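Local structure of isocitrate dehydrogenase [NAD] subunit 2 (Saccharomyces cerevisiae, 3BLX) at residues 6-11 with 172-177; 10-15 with 79-84; 127-132 with 230-235; 158-163 with 198-203; 182-187 with 212-217. The protein catalyses, within an allosteric octamer of two subunit types, the NAD+-dependent oxidative decarboxylation of isocitrate to 2-oxoglutarate in the citric acid cycle, and also binds mitochondrial mRNA leaders. All blocks are in the same frame, centred on the assembly; numbering follows the deposited sequence.

Contacts 1 and 2 start from the same N-terminal stretch, which meets first helix 162-178 and then the turn before strand 82-85; their centres are about 15 Å apart. Contacts 2, 3 and 5 all reach the same mixed sheet, contacts 2 and 3 from opposite sides of the chain's centre, about 32 Å apart centre to centre. Contact 5 lies along the chain between the two halves of contact 3 and touches it. Contact 4 packs on contact 5 through Phe200 and Val186. Helix 162-178, used by contacts 1 and 4, touches the tail and packs on the sheet, while the strand leading into it, 158-161, pairs with subunit 1 in this allosteric octamer.

Contact 1: 6-11 with 172-177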
# COMPACT_ATOMS: atom_id res chain seq x y z
N PRO B 6 33.66 -50.52 16.32
CA PRO B 6 33.45 -49.37 17.22
C PRO B 6 32.67 -49.71 18.49
O PRO B 6 31.58 -50.26 18.39
CB PRO B 6 32.64 -48.40 16.37
CG PRO B 6 33.00 -48.73 14.96
CD PRO B 6 33.21 -50.22 14.95
N SER B 7 33.22 -49.35 19.65
CA SER B 7 32.56 -49.57 20.94
C SER B 7 31.35 -48.64 21.14
O SER B 7 30.45 -48.94 21.93
CB SER B 7 33.55 -49.38 22.08
OG SER B 7 32.92 -49.57 23.34
N ILE B 8 31.33 -47.53 20.40
CA ILE B 8 30.30 -46.50 20.53
C ILE B 8 28.87 -46.97 20.24
O ILE B 8 28.00 -46.90 21.10
CB ILE B 8 30.59 -45.30 19.63
CG1 ILE B 8 31.76 -44.49 20.18
CG2 ILE B 8 29.40 -44.40 19.58
CD1 ILE B 8 31.44 -43.81 21.50
N GLY B 9 28.62 -47.41 19.02
CA GLY B 9 27.31 -47.94 18.71
C GLY B 9 27.32 -49.44 18.49
O GLY B 9 26.72 -49.92 17.54
N ARG B 10 27.99 -50.17 19.39
CA ARG B 10 28.19 -51.62 19.25
C ARG B 10 26.91 -52.41 19.04
O ARG B 10 25.90 -52.17 19.71
CB ARG B 10 28.92 -52.18 20.46
CG ARG B 10 30.43 -52.16 20.35
CD ARG B 10 30.95 -53.35 19.56
NE ARG B 10 31.39 -54.44 20.44
CZ ARG B 10 32.53 -54.43 21.13
NH1 ARG B 10 33.34 -53.38 21.05
NH2 ARG B 10 32.86 -55.46 21.91
N TYR B 11 26.95 -53.36 18.11
CA TYR B 11 25.82 -54.27 17.91
C TYR B 11 25.73 -55.36 18.99
O TYR B 11 26.65 -56.16 19.15
CB TYR B 11 25.89 -54.90 16.52
CG TYR B 11 24.74 -55.83 16.20
CD1 TYR B 11 24.96 -57.11 15.68
CD2 TYR B 11 23.43 -55.43 16.40
CE1 TYR B 11 23.91 -57.96 15.37
CE2 TYR B 11 22.36 -56.28 16.10
CZ TYR B 11 22.61 -57.54 15.59
OH TYR B 11 21.55 -58.38 15.29
N ALA B 172 34.00 -41.03 15.47
CA ALA B 172 34.83 -40.82 14.29
C ALA B 172 36.18 -41.45 14.50
O ALA B 172 36.76 -41.99 13.58
CB ALA B 172 35.00 -39.36 13.96
N PHE B 173 36.68 -41.33 15.72
CA PHE B 173 37.94 -41.96 16.08
C PHE B 173 37.84 -43.50 16.00
O PHE B 173 38.57 -44.13 15.25
CB PHE B 173 38.40 -41.51 17.47
CG PHE B 173 39.08 -40.17 17.49
CD1 PHE B 173 38.59 -39.12 18.26
CD2 PHE B 173 40.22 -39.96 16.73
CE1 PHE B 173 39.23 -37.89 18.27
CE2 PHE B 173 40.86 -38.72 16.74
CZ PHE B 173 40.35 -37.68 17.51
N GLU B 174 36.91 -44.08 16.75
CA GLU B 174 36.67 -45.52 16.79
C GLU B 174 36.33 -46.14 15.44
O GLU B 174 36.51 -47.33 15.22
CB GLU B 174 35.58 -45.84 17.81
CG GLU B 174 35.91 -45.34 19.19
CD GLU B 174 35.49 -46.29 20.29
OE1 GLU B 174 34.64 -45.88 21.10
OE2 GLU B 174 36.02 -47.43 20.33
N TYR B 175 35.86 -45.33 14.52
CA TYR B 175 35.55 -45.80 13.19
C TYR B 175 36.80 -45.70 12.31
O TYR B 175 36.96 -46.47 11.36
CB TYR B 175 34.40 -44.97 12.59
CG TYR B 175 33.89 -45.47 11.26
CD1 TYR B 175 34.38 -44.95 10.05
CD2 TYR B 175 32.93 -46.48 11.20
CE1 TYR B 175 33.93 -45.42 8.83
CE2 TYR B 175 32.47 -46.96 9.99
CZ TYR B 175 32.96 -46.43 8.80
OH TYR B 175 32.50 -46.93 7.59
N ALA B 176 37.68 -44.76 12.60
CA ALA B 176 38.91 -44.68 11.84
C ALA B 176 39.81 -45.86 12.22
O ALA B 176 40.37 -46.54 11.35
CB ALA B 176 39.58 -43.37 12.10
N ARG B 177 39.94 -46.10 13.52
CA ARG B 177 40.62 -47.28 14.02
C ARG B 177 40.03 -48.55 13.40
O ARG B 177 40.75 -49.36 12.83
CB ARG B 177 40.53 -47.29 15.54
CG ARG B 177 40.82 -48.62 16.20
CD ARG B 177 40.51 -48.53 17.69
NE ARG B 177 41.47 -47.67 18.37
CZ ARG B 177 41.34 -47.26 19.62
NH1 ARG B 177 40.26 -47.63 20.30
NH2 ARG B 177 42.27 -46.48 20.19
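The irregular backbone of 6-11 passes beside the helical segment 172-177 and comes closest where the CA atoms of Pro6 and Glu174 lie 5.0 Å apart, after which it turns away. Glu174 is the main partner. Its CG stands anti to the carbonyl carbon (chi1 -56°), and a bend at chi2 (-142°) brings the carboxylate against the tail, where the nearest neighbours of its two oxygens differ, Ser7 for OE2 and Ile8 for OE1. OE2 accepts a weak hydrogen bond from the backbone N of Ser7, long at 3.5 Å but fairly straight (159°). OE1 lies beside Ile8 CG1, with the Ile8 side chain crossing the glutamate at about a right angle. The N-terminal arm, ahead of the first strand, thus packs on helix 162-178, which connects strand 153-161 to strand 183-188 in the isocitrate/isopropylmalate dehydrogenase fold. Pro6 CG is 3.8 Å from the backbone Glu174 O, and it also approaches the Tyr175 ring obliquely, 4.4 Å from CD2. Pro6 further touches Tyr171 and Ala178, so it reaches nearer the C-terminal end of the helix than Ile8, which touches Arg170 and Tyr171. Arg10 NH1 remains 6.6 Å from Glu174 OE2, so any attraction between these opposite charges would be long-range. Farther along the tail, Gly9 O accepts a hydrogen bond from His308 NE2.

Contact 2: 10-15 with 79-84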
# COMPACT_ATOMS: atom_id res chain seq x y z
N ARG B 10 27.99 -50.17 19.39
CA ARG B 10 28.19 -51.62 19.25
C ARG B 10 26.91 -52.41 19.04
O ARG B 10 25.90 -52.17 19.71
CB ARG B 10 28.92 -52.18 20.46
CG ARG B 10 30.43 -52.16 20.35
CD ARG B 10 30.95 -53.35 19.56
NE ARG B 10 31.39 -54.44 20.44
CZ ARG B 10 32.53 -54.43 21.13
NH1 ARG B 10 33.34 -53.38 21.05
NH2 ARG B 10 32.86 -55.46 21.91
N TYR B 11 26.95 -53.36 18.11
CA TYR B 11 25.82 -54.27 17.91
C TYR B 11 25.73 -55.36 18.99
O TYR B 11 26.65 -56.16 19.15
CB TYR B 11 25.89 -54.90 16.52
CG TYR B 11 24.74 -55.83 16.20
CD1 TYR B 11 24.96 -57.11 15.68
CD2 TYR B 11 23.43 -55.43 16.40
CE1 TYR B 11 23.91 -57.96 15.37
CE2 TYR B 11 22.36 -56.28 16.10
CZ TYR B 11 22.61 -57.54 15.59
OH TYR B 11 21.55 -58.38 15.29
N THR B 12 24.63 -55.38 19.75
CA THR B 12 24.34 -56.46 20.68
C THR B 12 23.90 -57.68 19.88
O THR B 12 22.79 -57.71 19.33
CB THR B 12 23.21 -56.06 21.67
OG1 THR B 12 23.63 -54.96 22.48
CG2 THR B 12 22.83 -57.24 22.57
N GLY B 13 24.76 -58.70 19.82
CA GLY B 13 24.57 -59.83 18.92
C GLY B 13 23.29 -60.63 19.09
O GLY B 13 22.18 -60.12 18.90
N LYS B 14 23.45 -61.92 19.41
CA LYS B 14 22.33 -62.82 19.65
C LYS B 14 21.56 -63.18 18.37
O LYS B 14 20.65 -62.46 17.95
CB LYS B 14 21.37 -62.22 20.70
CG LYS B 14 20.09 -63.02 20.91
CD LYS B 14 18.96 -62.13 21.45
CE LYS B 14 17.62 -62.84 21.40
NZ LYS B 14 17.25 -63.30 20.02
N PRO B 15 21.94 -64.31 17.73
CA PRO B 15 21.11 -64.87 16.65
C PRO B 15 19.79 -65.38 17.23
O PRO B 15 19.67 -65.45 18.45
CB PRO B 15 21.94 -66.05 16.14
CG PRO B 15 23.35 -65.72 16.52
CD PRO B 15 23.24 -65.00 17.83
N LYS B 79 13.85 -53.87 19.20
CA LYS B 79 14.17 -55.24 19.58
C LYS B 79 15.32 -55.79 18.75
O LYS B 79 16.22 -56.41 19.30
CB LYS B 79 12.95 -56.14 19.40
CG LYS B 79 13.23 -57.62 19.66
CD LYS B 79 12.39 -58.52 18.75
CE LYS B 79 10.93 -58.08 18.70
NZ LYS B 79 10.21 -58.62 17.50
N ASN B 80 15.27 -55.58 17.44
CA ASN B 80 16.28 -56.13 16.54
C ASN B 80 17.61 -55.38 16.57
O ASN B 80 18.67 -55.96 16.29
CB ASN B 80 15.75 -56.16 15.11
CG ASN B 80 14.56 -57.06 14.95
OD1 ASN B 80 14.29 -57.90 15.81
ND2 ASN B 80 13.84 -56.90 13.86
N LEU B 81 17.55 -54.09 16.91
CA LEU B 81 18.74 -53.23 17.04
C LEU B 81 19.37 -52.85 15.70
O LEU B 81 20.34 -52.07 15.66
CB LEU B 81 19.78 -53.86 17.97
CG LEU B 81 19.39 -54.16 19.42
CD1 LEU B 81 20.62 -54.56 20.22
CD2 LEU B 81 18.68 -52.98 20.09
N VAL B 82 18.83 -53.40 14.61
CA VAL B 82 19.29 -53.08 13.27
C VAL B 82 18.13 -53.01 12.29
O VAL B 82 17.17 -53.76 12.43
CB VAL B 82 20.31 -54.10 12.77
CG1 VAL B 82 20.53 -53.94 11.30
CG2 VAL B 82 21.60 -53.91 13.49
N ALA B 83 18.23 -52.11 11.32
CA ALA B 83 17.24 -51.98 10.25
C ALA B 83 17.94 -51.61 8.96
O ALA B 83 19.05 -51.09 8.99
CB ALA B 83 16.21 -50.92 10.60
N LEU B 84 17.29 -51.91 7.84
CA LEU B 84 17.83 -51.58 6.52
C LEU B 84 16.75 -51.02 5.62
O LEU B 84 16.06 -51.79 4.97
CB LEU B 84 18.41 -52.83 5.87
CG LEU B 84 18.76 -52.68 4.39
CD1 LEU B 84 20.09 -51.98 4.26
CD2 LEU B 84 18.80 -54.02 3.71
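Tyr11 leaves the loop with CG anti to its backbone N (chi1 -178°), a torsion that sends the ring across toward the turn after helix 71-80. Beyond CB and CG, CD2 comes within 3.8 Å of Val82 CG2, and CE2 approaches that same methyl at 3.6 Å, the ring and the valine crossing at about a right angle. CE2 also meets Leu81 CB at 4.0 Å. At the ring edge and in its plane lies the backbone Asn80 O, 3.7 Å from CE2. The tip, OH, reaches that carbonyl oxygen only at 3.9 Å, without a hydrogen bond between them. Next to the ring, Leu81 extends its CD1 against Thr12 CB, the two side chains crossing obliquely. Leu81 is the first residue past the helix, with positive phi (73°), and its side chain points toward the tail. Asn80 points away from the tail, and its ND2 bonds Ser25 OG and Glu54 OE1. Met309 and Tyr22 also touch the Tyr11 side chain. The contact is plain apolar packing of an N-terminal arm on a helix-to-strand turn, the junction through which helix 71-80 enters strand 82-85 of the central mixed sheet in this alpha/beta dehydrogenase fold.

Contact 3: 127-132 with 230-235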
# COMPACT_ATOMS: atom_id res chain seq x y z
N GLU B 127 38.69 -39.81 -10.28
CA GLU B 127 39.23 -41.15 -10.07
C GLU B 127 39.93 -41.32 -8.74
O GLU B 127 40.49 -40.38 -8.19
CB GLU B 127 40.18 -41.54 -11.20
CG GLU B 127 39.57 -41.33 -12.57
CD GLU B 127 40.34 -42.04 -13.67
OE1 GLU B 127 41.46 -42.51 -13.39
OE2 GLU B 127 39.81 -42.12 -14.80
N ASN B 128 39.91 -42.55 -8.25
CA ASN B 128 40.63 -42.92 -7.04
C ASN B 128 40.16 -42.19 -5.81
O ASN B 128 40.93 -41.91 -4.90
CB ASN B 128 42.13 -42.73 -7.21
CG ASN B 128 42.73 -43.74 -8.15
OD1 ASN B 128 43.40 -43.36 -9.11
ND2 ASN B 128 42.49 -45.03 -7.89
N VAL B 129 38.88 -41.88 -5.79
CA VAL B 129 38.30 -41.27 -4.61
C VAL B 129 37.80 -42.33 -3.63
O VAL B 129 37.11 -43.25 -4.00
CB VAL B 129 37.23 -40.18 -4.98
CG1 VAL B 129 36.92 -40.19 -6.43
CG2 VAL B 129 35.97 -40.33 -4.15
N ASP B 130 38.20 -42.21 -2.37
CA ASP B 130 37.71 -43.10 -1.34
C ASP B 130 37.53 -42.29 -0.05
O ASP B 130 38.39 -42.29 0.82
CB ASP B 130 38.63 -44.31 -1.16
CG ASP B 130 38.06 -45.34 -0.21
OD1 ASP B 130 37.00 -45.05 0.41
OD2 ASP B 130 38.66 -46.44 -0.08
N LEU B 131 36.40 -41.61 0.06
CA LEU B 131 36.19 -40.63 1.12
C LEU B 131 35.27 -41.16 2.19
O LEU B 131 34.33 -41.89 1.90
CB LEU B 131 35.62 -39.37 0.50
CG LEU B 131 36.60 -38.71 -0.44
CD1 LEU B 131 35.96 -37.64 -1.30
CD2 LEU B 131 37.76 -38.15 0.36
N VAL B 132 35.53 -40.79 3.43
CA VAL B 132 34.63 -41.14 4.54
C VAL B 132 34.32 -39.89 5.37
O VAL B 132 35.23 -39.27 5.92
CB VAL B 132 35.22 -42.25 5.45
CG1 VAL B 132 34.27 -42.56 6.57
CG2 VAL B 132 35.47 -43.49 4.65
N THR B 230 40.53 -30.82 -5.97
CA THR B 230 41.69 -30.87 -6.86
C THR B 230 42.25 -32.29 -6.84
O THR B 230 42.68 -32.79 -7.86
CB THR B 230 42.80 -29.79 -6.56
OG1 THR B 230 43.08 -29.75 -5.17
CG2 THR B 230 42.36 -28.38 -7.02
N ASN B 231 42.19 -32.95 -5.69
CA ASN B 231 42.78 -34.27 -5.57
C ASN B 231 42.18 -35.17 -4.48
O ASN B 231 42.71 -35.28 -3.37
CB ASN B 231 44.28 -34.15 -5.39
CG ASN B 231 44.92 -35.49 -5.12
OD1 ASN B 231 44.47 -36.52 -5.63
ND2 ASN B 231 45.96 -35.49 -4.29
N PRO B 232 41.08 -35.84 -4.81
CA PRO B 232 40.32 -36.62 -3.85
C PRO B 232 41.15 -37.68 -3.14
O PRO B 232 40.86 -38.02 -1.99
CB PRO B 232 39.26 -37.29 -4.71
CG PRO B 232 39.12 -36.42 -5.92
CD PRO B 232 40.47 -35.82 -6.15
N SER B 233 42.16 -38.21 -3.82
CA SER B 233 42.91 -39.35 -3.27
C SER B 233 43.64 -38.98 -1.97
O SER B 233 43.89 -39.85 -1.11
CB SER B 233 43.86 -39.94 -4.32
OG SER B 233 44.86 -39.00 -4.70
N ALA B 234 43.96 -37.70 -1.82
CA ALA B 234 44.70 -37.19 -0.68
C ALA B 234 43.98 -37.40 0.66
O ALA B 234 44.54 -37.12 1.72
CB ALA B 234 45.00 -35.72 -0.88
N TYR B 235 42.75 -37.88 0.60
CA TYR B 235 41.94 -38.03 1.80
C TYR B 235 41.52 -39.46 2.05
O TYR B 235 40.77 -39.73 2.98
CB TYR B 235 40.69 -37.12 1.73
CG TYR B 235 40.97 -35.66 2.02
CD1 TYR B 235 41.32 -34.79 1.00
CD2 TYR B 235 40.89 -35.16 3.32
CE1 TYR B 235 41.58 -33.46 1.27
CE2 TYR B 235 41.14 -33.83 3.59
CZ TYR B 235 41.48 -32.99 2.56
OH TYR B 235 41.73 -31.67 2.83
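A beta-alpha-beta crossover supplies one half of this contact: the turn 230-235 leads from helix 221-230 into strand 238-242, after a connection that starts at strand 215-220 and passes over strand 183-188. The other half is the start of strand 130-136 and the loop before it; the strand runs parallel to strand 238-242 in the mixed sheet of the isocitrate/isopropylmalate dehydrogenase fold. Helix 221-230 also carries Asp222, a metal and substrate ligand by similarity, whose side chain is about 10 Å from that of Tyr235. No hydrogen bond joins the two segments; the join is made by apolar groups. Pro232 points toward 127-132, and its CB sits 3.5 Å from the CB of Val129, just ahead of the strand, the two side chains crossing obliquely. Two residues on, Leu131 extends CD2 to Tyr235 CB at 3.4 Å, with Pro232 O also near this methyl at 3.9 Å. Tyr235 therefore offers its CB to the leucine, while its ring runs away to place OH in a hydrogen bond with Glu219 OE1. At the outer end, Ser233 CB rests against the backbone Asn128 O at 3.6 Å. Leu131 also touches Val228, Asn254 and Leu257, and Pro232 packs on Arg119 of a neighbouring subunit 1 chain. Residues 232-235 form a 3-10 turn, with Ala234 N bonded to Asn231 O and Tyr235 N to Pro232 O. Asn231 OD1 adds a weak bond from Ser233 N, which closes an Asx turn, and a shorter one, not weak, from Ser233 OG at 2.7 Å, in the carbonyl plane and on a lone pair.

Contact 4: 158-163 with 198-203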
# COMPACT_ATOMS: atom_id res chain seq x y z
N LYS B 158 20.44 -21.41 16.30
CA LYS B 158 21.03 -22.76 16.15
C LYS B 158 21.88 -23.11 17.37
O LYS B 158 22.55 -22.26 17.96
CB LYS B 158 21.88 -22.87 14.87
CG LYS B 158 21.07 -23.03 13.59
CD LYS B 158 21.93 -22.75 12.36
CE LYS B 158 21.08 -22.26 11.18
NZ LYS B 158 21.90 -21.58 10.12
N LEU B 159 21.85 -24.38 17.75
CA LEU B 159 22.50 -24.82 18.96
C LEU B 159 23.57 -25.83 18.66
O LEU B 159 23.40 -26.69 17.78
CB LEU B 159 21.47 -25.51 19.84
CG LEU B 159 21.51 -25.09 21.29
CD1 LEU B 159 21.20 -23.63 21.35
CD2 LEU B 159 20.48 -25.87 22.02
N ILE B 160 24.67 -25.74 19.38
CA ILE B 160 25.68 -26.81 19.38
C ILE B 160 26.13 -27.11 20.83
O ILE B 160 26.36 -26.20 21.60
CB ILE B 160 26.88 -26.48 18.44
CG1 ILE B 160 27.60 -27.75 18.02
CG2 ILE B 160 27.89 -25.59 19.10
CD1 ILE B 160 28.93 -27.47 17.35
N THR B 161 26.21 -28.39 21.20
CA THR B 161 26.59 -28.75 22.58
C THR B 161 27.83 -29.62 22.63
O THR B 161 28.08 -30.38 21.71
CB THR B 161 25.47 -29.50 23.35
OG1 THR B 161 25.24 -30.79 22.77
CG2 THR B 161 24.17 -28.70 23.41
N ARG B 162 28.58 -29.49 23.72
CA ARG B 162 29.75 -30.32 24.00
C ARG B 162 29.35 -31.80 23.98
O ARG B 162 30.00 -32.60 23.31
CB ARG B 162 30.40 -29.92 25.33
CG ARG B 162 31.07 -31.05 26.08
CD ARG B 162 32.01 -30.55 27.16
NE ARG B 162 33.36 -30.26 26.67
CZ ARG B 162 33.72 -29.08 26.16
NH1 ARG B 162 32.84 -28.09 26.07
NH2 ARG B 162 34.97 -28.89 25.73
N ASP B 163 28.27 -32.17 24.66
CA ASP B 163 27.85 -33.57 24.72
C ASP B 163 27.65 -34.20 23.34
O ASP B 163 28.21 -35.25 23.05
CB ASP B 163 26.58 -33.73 25.56
CG ASP B 163 26.81 -33.56 27.06
OD1 ASP B 163 27.99 -33.46 27.48
OD2 ASP B 163 25.81 -33.52 27.81
N GLY B 198 34.96 -23.34 17.58
CA GLY B 198 35.94 -23.46 18.64
C GLY B 198 35.59 -24.54 19.64
O GLY B 198 36.49 -25.17 20.19
N LEU B 199 34.31 -24.77 19.91
CA LEU B 199 33.92 -25.75 20.91
C LEU B 199 34.06 -27.15 20.35
O LEU B 199 34.44 -28.09 21.04
CB LEU B 199 32.50 -25.49 21.43
CG LEU B 199 31.79 -26.59 22.22
CD1 LEU B 199 30.70 -25.98 23.05
CD2 LEU B 199 31.19 -27.66 21.31
N PHE B 200 33.73 -27.28 19.07
CA PHE B 200 33.80 -28.55 18.39
C PHE B 200 35.24 -29.00 18.27
O PHE B 200 35.52 -30.16 18.49
CB PHE B 200 33.17 -28.42 17.02
CG PHE B 200 32.89 -29.73 16.35
CD1 PHE B 200 31.81 -30.50 16.73
CD2 PHE B 200 33.70 -30.18 15.32
CE1 PHE B 200 31.53 -31.72 16.11
CE2 PHE B 200 33.43 -31.39 14.69
CZ PHE B 200 32.34 -32.17 15.09
N VAL B 201 36.14 -28.09 17.91
CA VAL B 201 37.57 -28.40 17.81
C VAL B 201 38.18 -28.73 19.17
O VAL B 201 38.97 -29.65 19.27
CB VAL B 201 38.37 -27.24 17.15
CG1 VAL B 201 39.87 -27.45 17.34
CG2 VAL B 201 38.03 -27.13 15.67
N ASN B 202 37.82 -28.00 20.22
CA ASN B 202 38.33 -28.27 21.55
C ASN B 202 37.94 -29.64 22.04
O ASN B 202 38.72 -30.32 22.67
CB ASN B 202 37.87 -27.23 22.58
CG ASN B 202 38.60 -25.91 22.45
OD1 ASN B 202 39.57 -25.79 21.69
ND2 ASN B 202 38.14 -24.90 23.19
N VAL B 203 36.71 -30.04 21.76
CA VAL B 203 36.22 -31.34 22.15
C VAL B 203 37.01 -32.44 21.42
O VAL B 203 37.26 -33.52 21.96
CB VAL B 203 34.72 -31.45 21.82
CG1 VAL B 203 34.30 -32.89 21.63
CG2 VAL B 203 33.92 -30.81 22.89
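Arg162 and Val203 meet face-on: the guanidinium lies with one face over Val203 CG2, which stands 3.5 Å from the plane and is offset toward its rim. The nearest atom of the group is NH2, 3.6 Å from that methyl. A bend at chi3 (-86°) turns the guanidinium face to Val203, while Val203 turns CG2 to it by holding this branch beside its backbone N. The flat cation is thus used as an apolar surface, and the two side chains cross obliquely. Leu199, one turn earlier on the helix, points at the junction of strand and helix. With CG anti to its backbone N (chi1 165°), it brings CD2 to 4.0 Å from the backbone N of Arg162 and to 4.1 Å from Thr161 C; CD1 approaches the guanidinium obliquely. Ile160 faces the same helix through an extended chain, and its CD1 meets the Phe200 ring obliquely, 4.2 Å from CD1 of the phenylalanine. Thr161 points the other way. It is the N-cap of helix 162-178, its OG1 bonded to Ala164 N and to Glu139 OE1. Strand 158-161 and helix 198-203 run nearly parallel, their axes 18° apart and 9.2 Å from each other. Phe200 and Val203 also pack on helix 162-178, and Phe200 reaches Val186 of strand 183-188. Strand 153-161, paired with 140-148 in the clasp hairpin of this family, also pairs antiparallel through 158-161 with a strand of a neighbouring subunit 1 chain, carrying the sheet across the interface.

Contact 5: 182-187 with 212-217; sequences PRVIVV and PDLTLE
Arg183 NH1 is gripped by two acceptors outside the two strands, Asp237 OD1 in a salt bridge and Ala234 O in a hydrogen bond, while NE and NH2 of the same group each bond Glu217. The strands belong to a beta-alpha-beta unit, strand 183-188, helix 195-208 and strand 215-220, and lie side by side and parallel in the mixed sheet of this dehydrogenase fold. On the sheet face of Arg183, Ile185, Thr215 and Glu217, the salt bridge to Glu217 is side-on. Arg183, bent at chi2 and chi3, gives NE to Glu217 OE2 at 3.1 Å and NH2 to OE1 at 3.0 Å, the latter nearly straight at 170°. Both oxygens lie close to the guanidinium plane, yet they are approached from above the carboxylate plane, since the two groups are turned 53° apart. With partners on all three nitrogens, the rotation of the guanidinium is fixed. Four backbone hydrogen bonds alternate between the strands: Pro182 O takes Thr215 N from above its carbonyl plane, Thr215 O receives Val184 N, Val184 O receives Glu217 N, and Glu217 O receives Val186 N at 2.9 Å. Glu217 O also has a weak CA-H...O contact from Ile185 CA at 3.2 Å. On the other sheet face, Val184 packs on Phe173 and Ala176 of helix 162-178, and Leu216 on Ala204 and Ser208 of helix 195-208. There Leu216 CD1 lies 3.6 Å from Val184 CG2 and 4.0 Å from Val186 CG2. Back on the arginine side, Ile185 CD1 sits 3.6 Å above one guanidinium face of Arg183, offset toward its rim.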
# COMPACT_ATOMS: atom_id res chain seq x y z
N PRO B 182 44.78 -43.77 9.59
CA PRO B 182 45.65 -43.03 10.50
C PRO B 182 45.02 -41.71 10.99
O PRO B 182 45.03 -41.48 12.20
CB PRO B 182 46.91 -42.74 9.65
CG PRO B 182 46.70 -43.41 8.34
CD PRO B 182 45.25 -43.75 8.19
N ARG B 183 44.49 -40.87 10.08
CA ARG B 183 44.07 -39.50 10.41
C ARG B 183 42.57 -39.34 10.57
O ARG B 183 41.81 -39.84 9.76
CB ARG B 183 44.49 -38.50 9.34
CG ARG B 183 45.82 -38.75 8.72
CD ARG B 183 45.73 -38.39 7.26
NE ARG B 183 45.69 -36.95 7.01
CZ ARG B 183 45.38 -36.41 5.84
NH1 ARG B 183 45.06 -37.18 4.81
NH2 ARG B 183 45.39 -35.09 5.69
N VAL B 184 42.15 -38.61 11.60
CA VAL B 184 40.81 -38.05 11.59
C VAL B 184 40.94 -36.54 11.48
O VAL B 184 41.68 -35.91 12.22
CB VAL B 184 39.93 -38.47 12.78
CG1 VAL B 184 40.46 -39.74 13.43
CG2 VAL B 184 39.80 -37.36 13.76
N ILE B 185 40.27 -36.01 10.48
CA ILE B 185 40.27 -34.58 10.21
C ILE B 185 38.96 -33.94 10.68
O ILE B 185 37.88 -34.29 10.19
CB ILE B 185 40.42 -34.34 8.72
CG1 ILE B 185 41.74 -34.97 8.24
CG2 ILE B 185 40.33 -32.87 8.41
CD1 ILE B 185 41.94 -34.89 6.76
N VAL B 186 39.04 -33.03 11.64
CA VAL B 186 37.90 -32.22 12.00
C VAL B 186 37.82 -31.04 11.04
O VAL B 186 38.79 -30.30 10.89
CB VAL B 186 37.98 -31.68 13.43
CG1 VAL B 186 36.95 -30.62 13.60
CG2 VAL B 186 37.75 -32.76 14.43
N VAL B 187 36.68 -30.91 10.36
CA VAL B 187 36.40 -29.79 9.45
C VAL B 187 35.52 -28.75 10.14
O VAL B 187 34.51 -29.09 10.77
CB VAL B 187 35.72 -30.28 8.15
CG1 VAL B 187 35.25 -29.12 7.31
CG2 VAL B 187 36.69 -31.08 7.34
N PRO B 212 45.78 -42.55 20.81
CA PRO B 212 47.17 -42.21 20.48
C PRO B 212 47.56 -42.80 19.14
O PRO B 212 48.43 -42.25 18.48
CB PRO B 212 47.98 -42.86 21.60
CG PRO B 212 46.96 -43.20 22.67
CD PRO B 212 45.71 -43.50 21.93
N ASP B 213 46.90 -43.89 18.74
CA ASP B 213 47.15 -44.53 17.44
C ASP B 213 46.62 -43.71 16.28
O ASP B 213 46.91 -44.00 15.11
CB ASP B 213 46.53 -45.93 17.37
CG ASP B 213 45.09 -45.99 17.88
OD1 ASP B 213 44.80 -45.53 19.01
OD2 ASP B 213 44.26 -46.57 17.14
N LEU B 214 45.85 -42.68 16.60
CA LEU B 214 45.25 -41.86 15.57
C LEU B 214 45.79 -40.44 15.58
O LEU B 214 46.01 -39.85 16.64
CB LEU B 214 43.75 -41.86 15.78
CG LEU B 214 42.94 -42.89 14.98
CD1 LEU B 214 43.82 -43.88 14.29
CD2 LEU B 214 41.99 -43.57 15.90
N THR B 215 46.02 -39.89 14.39
CA THR B 215 46.45 -38.51 14.23
C THR B 215 45.25 -37.59 13.99
O THR B 215 44.49 -37.77 13.05
CB THR B 215 47.40 -38.37 13.04
OG1 THR B 215 48.39 -39.40 13.11
CG2 THR B 215 48.08 -37.00 13.04
N LEU B 216 45.09 -36.59 14.85
CA LEU B 216 44.07 -35.56 14.67
C LEU B 216 44.60 -34.35 13.92
O LEU B 216 45.50 -33.66 14.40
CB LEU B 216 43.52 -35.11 16.03
CG LEU B 216 42.51 -33.96 15.97
CD1 LEU B 216 41.30 -34.43 15.20
CD2 LEU B 216 42.09 -33.48 17.35
N GLU B 217 44.05 -34.08 12.74
CA GLU B 217 44.29 -32.80 12.08
C GLU B 217 43.01 -32.00 12.08
O GLU B 217 41.92 -32.58 12.08
CB GLU B 217 44.76 -32.99 10.64
CG GLU B 217 45.87 -34.03 10.48
CD GLU B 217 46.34 -34.18 9.05
OE1 GLU B 217 45.83 -33.46 8.17
OE2 GLU B 217 47.24 -35.02 8.81